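Local atomic coordinates of alternansucrase (Leuconostoc mesenteroides, PDB entry 6HVG), a protein that belongs to glycoside hydrolase family 70, joining a TIM-barrel-clan core, with a calcium ion bound, to repeats of the choline-binding and cell-wall-binding type. Residues T162-I167 with K191-D196; Y227-D230 with Q234-Y237; K888-M891 with T897-D900. All coordinates share one frame; numbering follows the deposited sequence.

Interaction 1: residues T162-I167 with K191-D196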
loop_
_atom_site.group_PDB
_atom_site.type_symbol
_atom_site.label_atom_id
_atom_site.label_comp_id
_atom_site.label_asym_id
_atom_site.label_seq_id
_atom_site.Cartn_x
_atom_site.Cartn_y
_atom_site.Cartn_z
ATOM N N THR A 162 33.638 -14.385 25.567
ATOM C CA THR A 162 34.554 -13.306 25.957
ATOM C C THR A 162 35.171 -12.678 24.708
ATOM O O THR A 162 35.076 -13.237 23.624
ATOM C CB THR A 162 35.695 -13.820 26.864
ATOM O OG1 THR A 162 36.524 -14.721 26.120
ATOM C CG2 THR A 162 35.128 -14.506 28.119
ATOM N N GLY A 163 35.799 -11.515 24.879
ATOM C CA GLY A 163 36.580 -10.872 23.822
ATOM C C GLY A 163 35.745 -10.138 22.786
ATOM O O GLY A 163 34.521 -10.074 22.879
ATOM N N LEU A 164 36.428 -9.580 21.793
ATOM C CA LEU A 164 35.778 -8.884 20.689
ATOM C C LEU A 164 35.006 -9.884 19.832
ATOM O O LEU A 164 35.557 -10.917 19.461
ATOM C CB LEU A 164 36.842 -8.178 19.843
ATOM C CG LEU A 164 36.311 -7.351 18.666
ATOM C CD1 LEU A 164 35.774 -5.985 19.112
ATOM C CD2 LEU A 164 37.405 -7.202 17.616
ATOM N N GLN A 165 33.740 -9.584 19.523
ATOM C CA GLN A 165 32.867 -10.500 18.752
ATOM C C GLN A 165 31.894 -9.788 17.830
ATOM O O GLN A 165 31.104 -8.973 18.297
ATOM C CB GLN A 165 32.013 -11.336 19.702
ATOM C CG GLN A 165 32.791 -12.182 20.682
ATOM C CD GLN A 165 33.256 -13.497 20.104
ATOM O OE1 GLN A 165 32.805 -13.911 19.029
ATOM N NE2 GLN A 165 34.162 -14.173 20.823
ATOM N N ASN A 166 31.911 -10.121 16.542
ATOM C CA ASN A 166 30.870 -9.645 15.638
ATOM C C ASN A 166 29.672 -10.574 15.721
ATOM O O ASN A 166 29.692 -11.652 15.153
ATOM C CB ASN A 166 31.356 -9.554 14.189
ATOM C CG ASN A 166 30.308 -8.944 13.265
ATOM O OD1 ASN A 166 29.160 -8.761 13.653
ATOM N ND2 ASN A 166 30.698 -8.617 12.040
ATOM N N ILE A 167 28.635 -10.155 16.436
ATOM C CA ILE A 167 27.419 -10.946 16.564
ATOM C C ILE A 167 26.303 -10.325 15.717
ATOM O O ILE A 167 25.879 -9.196 15.980
ATOM C CB ILE A 167 26.967 -11.030 18.029
ATOM C CG1 ILE A 167 28.029 -11.732 18.873
ATOM C CG2 ILE A 167 25.653 -11.787 18.140
ATOM C CD1 ILE A 167 27.937 -11.401 20.352
ATOM N N LYS A 191 44.178 -2.305 18.026
ATOM C CA LYS A 191 43.056 -1.391 17.879
ATOM C C LYS A 191 42.529 -0.856 19.214
ATOM O O LYS A 191 42.411 -1.577 20.185
ATOM C CB LYS A 191 41.930 -2.083 17.099
ATOM C CG LYS A 191 42.358 -2.653 15.743
ATOM C CD LYS A 191 43.107 -1.624 14.896
ATOM C CE LYS A 191 43.003 -1.905 13.400
ATOM N NZ LYS A 191 43.192 -3.328 13.024
ATOM N N HIS A 192 42.222 0.434 19.226
ATOM C CA HIS A 192 41.612 1.121 20.351
ATOM C C HIS A 192 40.160 1.371 19.957
ATOM O O HIS A 192 39.856 2.330 19.264
ATOM C CB HIS A 192 42.359 2.438 20.591
ATOM C CG HIS A 192 42.209 2.990 21.972
ATOM N ND1 HIS A 192 42.613 2.298 23.098
ATOM C CD2 HIS A 192 41.762 4.192 22.408
ATOM C CE1 HIS A 192 42.387 3.036 24.169
ATOM N NE2 HIS A 192 41.869 4.189 23.779
ATOM N N ILE A 193 39.265 0.490 20.383
ATOM C CA ILE A 193 37.872 0.542 19.919
ATOM C C ILE A 193 36.912 0.988 21.021
ATOM O O ILE A 193 36.850 0.373 22.080
ATOM C CB ILE A 193 37.404 -0.826 19.382
ATOM C CG1 ILE A 193 38.558 -1.555 18.663
ATOM C CG2 ILE A 193 36.200 -0.637 18.473
ATOM C CD1 ILE A 193 38.223 -2.968 18.253
ATOM N N TYR A 194 36.178 2.066 20.757
ATOM C CA TYR A 194 35.088 2.510 21.633
ATOM C C TYR A 194 33.842 1.744 21.288
ATOM O O TYR A 194 33.617 1.408 20.125
ATOM C CB TYR A 194 34.801 4.016 21.464
ATOM C CG TYR A 194 33.676 4.568 22.330
ATOM C CD1 TYR A 194 32.480 4.999 21.756
ATOM C CD2 TYR A 194 33.810 4.654 23.730
ATOM C CE1 TYR A 194 31.449 5.512 22.537
ATOM C CE2 TYR A 194 32.780 5.161 24.520
ATOM C CZ TYR A 194 31.597 5.587 23.918
ATOM O OH TYR A 194 30.568 6.097 24.682
ATOM N N PHE A 195 33.033 1.487 22.308
ATOM C CA PHE A 195 31.749 0.835 22.136
ATOM C C PHE A 195 30.641 1.766 22.689
ATOM O O PHE A 195 30.845 2.453 23.699
ATOM C CB PHE A 195 31.798 -0.525 22.821
ATOM C CG PHE A 195 32.875 -1.455 22.283
ATOM C CD1 PHE A 195 32.562 -2.472 21.388
ATOM C CD2 PHE A 195 34.194 -1.343 22.705
ATOM C CE1 PHE A 195 33.542 -3.339 20.919
ATOM C CE2 PHE A 195 35.180 -2.204 22.230
ATOM C CZ PHE A 195 34.854 -3.195 21.330
ATOM N N ASP A 196 29.499 1.818 22.006
ATOM C CA ASP A 196 28.400 2.746 22.352
ATOM C C ASP A 196 27.843 2.476 23.755
ATOM O O ASP A 196 27.950 1.362 24.265
ATOM C CB ASP A 196 27.266 2.632 21.320
ATOM C CG ASP A 196 26.246 3.762 21.421
ATOM O OD1 ASP A 196 26.532 4.872 20.913
ATOM O OD2 ASP A 196 25.152 3.531 21.990
#

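Interaction 2: residues Y227-D230 with Q234-Y237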
loop_
_atom_site.group_PDB
_atom_site.type_symbol
_atom_site.label_atom_id
_atom_site.label_comp_id
_atom_site.label_asym_id
_atom_site.label_seq_id
_atom_site.Cartn_x
_atom_site.Cartn_y
_atom_site.Cartn_z
ATOM N N TYR A 227 37.548 14.479 10.433
ATOM C CA TYR A 227 36.663 14.974 11.483
ATOM C C TYR A 227 36.197 13.779 12.296
ATOM O O TYR A 227 35.958 12.703 11.742
ATOM C CB TYR A 227 35.422 15.650 10.887
ATOM C CG TYR A 227 35.646 17.025 10.306
ATOM C CD1 TYR A 227 35.853 18.128 11.134
ATOM C CD2 TYR A 227 35.603 17.242 8.931
ATOM C CE1 TYR A 227 36.039 19.404 10.613
ATOM C CE2 TYR A 227 35.773 18.512 8.404
ATOM C CZ TYR A 227 35.999 19.586 9.251
ATOM O OH TYR A 227 36.181 20.835 8.752
ATOM N N VAL A 228 36.069 13.967 13.603
ATOM C CA VAL A 228 35.355 13.005 14.453
ATOM C C VAL A 228 34.518 13.717 15.507
ATOM O O VAL A 228 34.951 14.712 16.108
ATOM C CB VAL A 228 36.291 12.037 15.193
ATOM C CG1 VAL A 228 35.500 10.838 15.699
ATOM C CG2 VAL A 228 37.416 11.582 14.288
ATOM N N ALA A 229 33.317 13.195 15.730
ATOM C CA ALA A 229 32.472 13.692 16.799
ATOM C C ALA A 229 32.628 12.729 17.943
ATOM O O ALA A 229 32.641 11.515 17.714
ATOM C CB ALA A 229 31.019 13.762 16.358
ATOM N N ASP A 230 32.763 13.258 19.163
ATOM C CA ASP A 230 32.872 12.406 20.344
ATOM C C ASP A 230 31.492 12.076 20.940
ATOM O O ASP A 230 30.458 12.463 20.390
ATOM C CB ASP A 230 33.851 12.996 21.370
ATOM C CG ASP A 230 33.282 14.174 22.153
ATOM O OD1 ASP A 230 32.067 14.454 22.064
ATOM O OD2 ASP A 230 34.073 14.832 22.872
ATOM N N GLN A 234 30.620 16.792 20.584
ATOM C CA GLN A 234 31.658 17.748 20.209
ATOM C C GLN A 234 32.490 17.212 19.030
ATOM O O GLN A 234 32.640 15.996 18.857
ATOM C CB GLN A 234 32.579 18.029 21.396
ATOM C CG GLN A 234 31.930 18.740 22.583
ATOM C CD GLN A 234 32.809 18.703 23.837
ATOM O OE1 GLN A 234 33.113 19.729 24.443
ATOM N NE2 GLN A 234 33.225 17.505 24.223
ATOM N N THR A 235 33.040 18.134 18.241
ATOM C CA THR A 235 33.770 17.793 17.026
ATOM C C THR A 235 35.219 18.288 17.052
ATOM O O THR A 235 35.497 19.458 17.356
ATOM C CB THR A 235 33.075 18.406 15.793
ATOM O OG1 THR A 235 31.746 17.896 15.694
ATOM C CG2 THR A 235 33.810 18.069 14.523
ATOM N N TYR A 236 36.124 17.383 16.675
ATOM C CA TYR A 236 37.551 17.684 16.529
ATOM C C TYR A 236 37.962 17.489 15.083
ATOM O O TYR A 236 37.333 16.701 14.383
ATOM C CB TYR A 236 38.398 16.727 17.347
ATOM C CG TYR A 236 38.205 16.806 18.829
ATOM C CD1 TYR A 236 37.105 16.228 19.438
ATOM C CD2 TYR A 236 39.150 17.415 19.627
ATOM C CE1 TYR A 236 36.939 16.276 20.804
ATOM C CE2 TYR A 236 38.986 17.480 20.987
ATOM C CZ TYR A 236 37.886 16.899 21.572
ATOM O OH TYR A 236 37.743 16.952 22.933
ATOM N N TYR A 237 39.039 18.137 14.640
ATOM C CA TYR A 237 39.648 17.725 13.387
ATOM C C TYR A 237 41.074 17.356 13.643
ATOM O O TYR A 237 41.847 18.196 14.100
ATOM C CB TYR A 237 39.589 18.810 12.327
ATOM C CG TYR A 237 40.112 18.298 10.995
ATOM C CD1 TYR A 237 39.325 17.498 10.176
ATOM C CD2 TYR A 237 41.406 18.568 10.583
ATOM C CE1 TYR A 237 39.796 17.014 8.965
ATOM C CE2 TYR A 237 41.890 18.088 9.380
ATOM C CZ TYR A 237 41.086 17.312 8.577
ATOM O OH TYR A 237 41.564 16.834 7.390
#

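Interaction 3: residues K888-M891 with T897-D900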
loop_
_atom_site.group_PDB
_atom_site.type_symbol
_atom_site.label_atom_id
_atom_site.label_comp_id
_atom_site.label_asym_id
_atom_site.label_seq_id
_atom_site.Cartn_x
_atom_site.Cartn_y
_atom_site.Cartn_z
ATOM N N LYS A 888 -20.086 -34.692 24.022
ATOM C CA LYS A 888 -21.166 -34.385 23.086
ATOM C C LYS A 888 -22.365 -33.640 23.643
ATOM O O LYS A 888 -22.760 -32.588 23.090
ATOM C CB LYS A 888 -21.667 -35.594 22.330
ATOM C CG LYS A 888 -22.240 -35.193 20.981
ATOM C CD LYS A 888 -22.875 -36.363 20.248
ATOM C CE LYS A 888 -22.952 -36.150 18.733
ATOM N NZ LYS A 888 -21.651 -36.400 18.035
ATOM N N GLY A 889 -22.965 -34.125 24.703
ATOM C CA GLY A 889 -24.128 -33.390 25.230
ATOM C C GLY A 889 -23.845 -32.625 26.508
ATOM O O GLY A 889 -24.768 -32.209 27.204
ATOM N N ILE A 890 -22.567 -32.476 26.860
ATOM C CA ILE A 890 -22.162 -31.838 28.119
ATOM C C ILE A 890 -21.825 -30.379 27.874
ATOM O O ILE A 890 -20.873 -30.063 27.185
ATOM C CB ILE A 890 -20.931 -32.522 28.748
ATOM C CG1 ILE A 890 -21.095 -34.055 28.818
ATOM C CG2 ILE A 890 -20.671 -31.993 30.147
ATOM C CD1 ILE A 890 -22.295 -34.536 29.617
ATOM N N MET A 891 -22.607 -29.490 28.464
ATOM C CA MET A 891 -22.528 -28.076 28.166
ATOM C C MET A 891 -21.884 -27.223 29.246
ATOM O O MET A 891 -21.529 -26.090 28.967
ATOM C CB MET A 891 -23.936 -27.548 27.853
ATOM C CG MET A 891 -24.695 -28.410 26.845
ATOM S SD MET A 891 -23.700 -28.699 25.363
ATOM C CE MET A 891 -24.981 -29.251 24.229
ATOM N N THR A 897 -24.190 -35.523 33.332
ATOM C CA THR A 897 -24.648 -36.501 32.360
ATOM C C THR A 897 -25.577 -35.864 31.349
ATOM O O THR A 897 -26.161 -34.826 31.605
ATOM C CB THR A 897 -25.340 -37.702 33.065
ATOM O OG1 THR A 897 -25.310 -38.866 32.209
ATOM C CG2 THR A 897 -26.800 -37.362 33.485
ATOM N N THR A 898 -25.725 -36.523 30.210
ATOM C CA THR A 898 -26.534 -36.010 29.111
ATOM C C THR A 898 -28.003 -36.133 29.443
ATOM O O THR A 898 -28.413 -36.966 30.265
ATOM C CB THR A 898 -26.262 -36.774 27.800
ATOM O OG1 THR A 898 -26.335 -38.180 28.042
ATOM C CG2 THR A 898 -24.900 -36.444 27.292
ATOM N N GLN A 899 -28.800 -35.294 28.797
ATOM C CA GLN A 899 -30.262 -35.377 28.927
ATOM C C GLN A 899 -30.874 -36.581 28.199
ATOM O O GLN A 899 -31.789 -37.231 28.723
ATOM C CB GLN A 899 -30.891 -34.058 28.470
ATOM C CG GLN A 899 -30.742 -32.979 29.546
ATOM C CD GLN A 899 -30.592 -31.582 28.981
ATOM O OE1 GLN A 899 -31.016 -31.318 27.853
ATOM N NE2 GLN A 899 -29.937 -30.691 29.742
ATOM N N ASP A 900 -30.345 -36.870 27.011
ATOM C CA ASP A 900 -30.752 -38.037 26.216
ATOM C C ASP A 900 -30.090 -39.358 26.650
ATOM O O ASP A 900 -30.254 -40.360 25.969
ATOM C CB ASP A 900 -30.530 -37.768 24.704
ATOM C CG ASP A 900 -29.058 -37.770 24.292
ATOM O OD1 ASP A 900 -28.192 -37.395 25.107
ATOM O OD2 ASP A 900 -28.773 -38.142 23.135
#

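Interaction 1: residues T162-I167 with K191-D196
Leu164 meets Phe195 and Ile193 through a single methyl, CD1, and the contact is entirely apolar. Leu164 CD1 comes to the rim of the phenyl ring, in the ring plane, 3.7 Å from Phe195 CZ and 3.9 Å from Phe195 CE1, so this leucine meets the ring at its edge. The same methyl lies 4.0 Å from Ile193 CD1, a methyl-to-methyl touch. With CG anti to the backbone N (chi1 -178°) and chi2 at 79°, the leucine chain brings CD1 to residues 191-196, although its CB does not itself point at them. Ile193 and Phe195, by contrast, both direct their CB atoms toward residues 162-167. The CA atoms of Leu164 and Ile193 are 9.7 Å apart and no hydrogen bond crosses the interface, which excludes strand pairing: side chains alone span the distance, and just 98 Å² is buried.

The polar bonds near this apolar patch stay within one segment or go to residues outside the two. Gln165 turns its amide back onto its own segment, NE2 giving a nearly straight bond (172°) of 3.1 Å to Thr162 O with the acceptor in the amide plane. Across the contact, His192 is held at both ring nitrogens, by Asp187 and Asp207, and stacks on Phe185.

Leu164 also packs on Leu171 and Tyr173 of its own hairpin and on Val188, while Ile193 touches Ala202. The contact thus joins strand 163-167, paired with 170-174, to strand 191-194, paired with 185-188. Consecutive two-stranded hairpins meeting through apolar side chains, without merging into one sheet, are characteristic of choline-binding repeats.

Interaction 2: residues Y227-D230 with Q234-Y237
Val228 and Tyr236 are the hydrogen-bonded pair of an antiparallel beta hairpin, strand 226-229 returning as strand 235-238. Val228 N reaches Tyr236 O at 3.1 Å, and Tyr236 N reaches Val228 O at 3.0 Å with an almost straight N-H (172°). Tyr227 with Tyr237 and Ala229 with Thr235 are the flanking non-hydrogen-bonded pairs; their side chains share one face of the ribbon, and those of Val228 and Tyr236 take the other.

On the first of these faces the two tyrosines form a T-shaped pair. Tyr237 puts its edge to the ring of Tyr227, CD1 standing 3.6 Å above that ring's plane over the centre, with the planes at 64°. Tyr237 has CG anti to its backbone N while Tyr227 has CG anti to its carbonyl carbon, and these two different settings bring the rings together. Both rings also touch Ile251, and the Tyr227 hydroxyl bonds to Gln256. Such short hairpins are the building units of choline-binding-type repeats, and this one, with three tyrosines in its paired strands, is consistent with that type.

The turn end is closed by Asp230 and Gln234. Asp230 N donates to Gln234 O at 2.8 Å. In return Asp230 OD1 accepts Gln234 N at 3.1 Å, met from well above the carboxylate plane. Placing CG between the backbone N and the carbonyl carbon (chi1 76°) brings the carboxylate to Gln234. Its OD2 receives a weak, bent bond from Gln234 NE2 and lies at the edge of the Tyr236 ring, 3.8 Å from CE1.

Interaction 3: residues K888-M891 with T897-D900
Ile890 CD1 sits over one face of the planar peptide group joining Thr897 to Thr898: it is 3.9 Å from Thr897 C, and nearly all of that separation is perpendicular to the peptide plane. A second flat group, the Lys888-Gly889 peptide, is met differently. Thr898 CG2 approaches it near its plane, at the edge formed by the glycine nitrogen and alpha carbon, 4.0 Å from Gly889 N and 3.8 Å from Gly889 CA.

The same threonine methyl also touches isoleucine, Ile890 CD1 to Thr898 CG2 being 4.0 Å, where the two side chains cross at about a right angle. Two successive bends in the isoleucine chain (chi1 -49°, chi2 -59°) carry CD1 to this position. Thr898 has chi1 at 49°, with CG2 anti to the carbonyl carbon, and in this rotamer the methyl lies against the glycine, whose lack of a side chain leaves bare backbone to meet it; the hydroxyl meanwhile bonds to Ser902 O, which is consistent with this rotation.

Both segments belong to one loop between strands 881-885 and 910-915, neighbours in an antiparallel sheet. Tyr905 packs against Ile890 and Thr898 alike.

No hydrogen bond or charge pair passes directly between 888-891 and 897-900. With 133 Å² buried, their direct contact rests on a few van der Waals touches, while the amide of Gln895, from the five residues between the segments, adds directional bonds to both, through OE1 to Met891 N and through NE2 to Thr897 O.

Interactions 1 and 2 lie in nearby hairpins of what is probably the same repeat-type region. Their centres are 21 Å apart and their nearest atoms about 7 Å, so they do not touch, although Tyr194 of segment 191-196 makes a weak hydrogen bond to Ser231, in the turn of the hairpin of interaction 2. Interaction 1 joins two hairpins, whereas interaction 2 lies within one. Interaction 3 is remote, in the family 70 part of the chain: its centre is 67 Å from that of interaction 1 and 79 Å from that of interaction 2. None of the three includes a calcium ligand; that ion is bound by Glu575, Asp581, Asn625 and Asp1159.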